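Local coordinates for nitrite oxidoreductase subunit A (Kuenenia stuttgartiensis, PDB 7B04), which is a NarG-like molybdenum subunit of the molybdopterin oxidoreductase family that carries a paired pterin cofactor and an iron/sulfur cluster, at residues Trp584-Val589 / Asp756-Phe760. Residues are numbered along the deposited sequence; the frame is centred on the assembly and turned at random.
Sequences WVAEDV and DNWKF
Asn-757 lays its amide beside Val-589, ND2 lying 3.5 Å from the methyl CG1 and OD1 3.6 Å from the CA of the valine. The contact is plain packing within a molybdopterin oxidoreductase fold, joining the loop that leaves helix 582-585 to the break between helices 753-757 and 759-762. One hydrogen bond crosses it: Asn-757 ND2 donates an N-H to Val-589 O over 2.9 Å, close to straight at 161°. The donor lies in the carbonyl plane on a lone pair, and the acceptor lies close to the amide plane. The same ND2 also bonds to Arg-753 O one helical turn back; two backbone carbonyls thus share this NH2 group, consistent with a fixed amide that turns OD1 toward Glu-587. There the side chains of Glu-587 and Asn-757 pass in opposite senses, with OE1 4.1 Å from OD1 and no bond between them. The side chain of Arg-241 ties both backbones together, bonding to Trp-584 O and Asn-757 O. Helix 238-254 packs against Val-589, Asn-757 and Trp-758.

Further along, the two indoles cross at about a right angle, their planes 89° apart and the centroids of their six-membered rings separated by 5.8 Å. Trp-758 occupies the N-cap position of helix 759-762, and its side chain, about 13 Å from a bound MD1, also packs on helix 734-749. With CG of Trp-584 anti to the backbone N (chi1 170°), the far end of that indole swings over to Trp-758, and its CH2 comes to rest 3.8 Å from CZ3 of Trp-758.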
loop_
_atom_site.group_PDB
_atom_site.type_symbol
_atom_site.label_atom_id
_atom_site.label_comp_id
_atom_site.label_asym_id
_atom_site.label_seq_id
_atom_site.Cartn_x
_atom_site.Cartn_y
_atom_site.Cartn_z
ATOM N N TRP B 584 23.306 -25.228 -0.274
ATOM C CA TRP B 584 23.817 -23.871 -0.429
ATOM C C TRP B 584 24.405 -23.323 0.868
ATOM O O TRP B 584 25.474 -22.702 0.851
ATOM C CB TRP B 584 22.699 -22.961 -0.938
ATOM C CG TRP B 584 23.018 -21.500 -0.916
ATOM C CD1 TRP B 584 22.366 -20.531 -0.210
ATOM C CD2 TRP B 584 24.059 -20.834 -1.640
ATOM N NE1 TRP B 584 22.937 -19.305 -0.446
ATOM C CE2 TRP B 584 23.980 -19.465 -1.321
ATOM C CE3 TRP B 584 25.052 -21.262 -2.525
ATOM C CZ2 TRP B 584 24.855 -18.522 -1.855
ATOM C CZ3 TRP B 584 25.920 -20.324 -3.051
ATOM C CH2 TRP B 584 25.816 -18.972 -2.716
ATOM N N VAL B 585 23.731 -23.542 1.999
ATOM C CA VAL B 585 24.132 -22.911 3.254
ATOM C C VAL B 585 24.955 -23.817 4.166
ATOM O O VAL B 585 25.679 -23.302 5.033
ATOM C CB VAL B 585 22.900 -22.388 4.022
ATOM C CG1 VAL B 585 22.153 -21.361 3.190
ATOM C CG2 VAL B 585 21.991 -23.540 4.418
ATOM N N ALA B 586 24.875 -25.136 4.003
ATOM C CA ALA B 586 25.556 -26.066 4.893
ATOM C C ALA B 586 26.526 -26.963 4.134
ATOM O O ALA B 586 26.786 -28.096 4.542
ATOM C CB ALA B 586 24.546 -26.909 5.672
ATOM N N GLU B 587 27.073 -26.464 3.029
ATOM C CA GLU B 587 28.124 -27.186 2.332
ATOM C C GLU B 587 29.398 -27.162 3.168
ATOM O O GLU B 587 29.685 -26.178 3.855
ATOM C CB GLU B 587 28.377 -26.561 0.959
ATOM C CG GLU B 587 28.845 -27.536 -0.107
ATOM C CD GLU B 587 29.653 -26.857 -1.196
ATOM O OE1 GLU B 587 30.597 -26.112 -0.859
ATOM O OE2 GLU B 587 29.341 -27.062 -2.388
ATOM N N ASP B 588 30.154 -28.256 3.122
ATOM C CA ASP B 588 31.379 -28.334 3.908
ATOM C C ASP B 588 32.364 -27.273 3.435
ATOM O O ASP B 588 32.820 -27.301 2.288
ATOM C CB ASP B 588 31.992 -29.731 3.809
ATOM C CG ASP B 588 33.051 -29.980 4.871
ATOM O OD1 ASP B 588 33.461 -29.011 5.544
ATOM O OD2 ASP B 588 33.471 -31.140 5.044
ATOM N N VAL B 589 32.681 -26.331 4.327
ATOM C CA VAL B 589 33.570 -25.228 3.972
ATOM C C VAL B 589 34.951 -25.749 3.609
ATOM O O VAL B 589 35.582 -25.272 2.657
ATOM C CB VAL B 589 33.630 -24.214 5.126
ATOM C CG1 VAL B 589 34.686 -23.169 4.857
ATOM C CG2 VAL B 589 32.283 -23.567 5.310
ATOM N N ASP B 756 37.300 -20.611 -2.946
ATOM C CA ASP B 756 36.713 -21.864 -3.413
ATOM C C ASP B 756 35.243 -21.963 -3.023
ATOM O O ASP B 756 34.422 -22.466 -3.799
ATOM C CB ASP B 756 37.502 -23.052 -2.867
ATOM C CG ASP B 756 38.943 -23.056 -3.339
ATOM O OD1 ASP B 756 39.243 -22.358 -4.330
ATOM O OD2 ASP B 756 39.772 -23.761 -2.725
ATOM N N ASN B 757 34.892 -21.494 -1.824
ATOM C CA ASN B 757 33.504 -21.532 -1.385
ATOM C C ASN B 757 32.631 -20.570 -2.181
ATOM O O ASN B 757 31.404 -20.712 -2.171
ATOM C CB ASN B 757 33.413 -21.223 0.111
ATOM C CG ASN B 757 33.524 -22.469 0.969
ATOM O OD1 ASN B 757 32.535 -23.162 1.214
ATOM N ND2 ASN B 757 34.736 -22.768 1.423
ATOM N N TRP B 758 33.232 -19.574 -2.833
ATOM C CA TRP B 758 32.521 -18.611 -3.668
ATOM C C TRP B 758 33.025 -18.641 -5.109
ATOM O O TRP B 758 32.949 -17.637 -5.817
ATOM C CB TRP B 758 32.644 -17.204 -3.084
ATOM C CG TRP B 758 32.092 -17.113 -1.704
ATOM C CD1 TRP B 758 32.781 -17.252 -0.538
ATOM C CD2 TRP B 758 30.728 -16.876 -1.340
ATOM N NE1 TRP B 758 31.933 -17.110 0.534
ATOM C CE2 TRP B 758 30.666 -16.880 0.067
ATOM C CE3 TRP B 758 29.553 -16.659 -2.067
ATOM C CZ2 TRP B 758 29.477 -16.674 0.761
ATOM C CZ3 TRP B 758 28.374 -16.456 -1.376
ATOM C CH2 TRP B 758 28.344 -16.464 0.024
ATOM N N LYS B 759 33.542 -19.790 -5.551
ATOM C CA LYS B 759 34.186 -19.879 -6.861
ATOM C C LYS B 759 33.228 -19.509 -7.988
ATOM O O LYS B 759 33.519 -18.629 -8.806
ATOM C CB LYS B 759 34.742 -21.288 -7.073
ATOM C CG LYS B 759 35.386 -21.501 -8.435
ATOM C CD LYS B 759 36.484 -20.480 -8.687
ATOM C CE LYS B 759 37.649 -20.681 -7.733
ATOM N NZ LYS B 759 38.725 -19.679 -7.954
ATOM N N PHE B 760 32.073 -20.172 -8.045
ATOM C CA PHE B 760 31.140 -19.924 -9.135
ATOM C C PHE B 760 30.453 -18.570 -9.009
ATOM O O PHE B 760 30.004 -18.021 -10.021
ATOM C CB PHE B 760 30.119 -21.058 -9.203
ATOM C CG PHE B 760 30.740 -22.413 -9.372
ATOM C CD1 PHE B 760 31.221 -22.816 -10.606
ATOM C CD2 PHE B 760 30.861 -23.276 -8.297
ATOM C CE1 PHE B 760 31.802 -24.058 -10.765
ATOM C CE2 PHE B 760 31.441 -24.520 -8.451
ATOM C CZ PHE B 760 31.912 -24.912 -9.687
#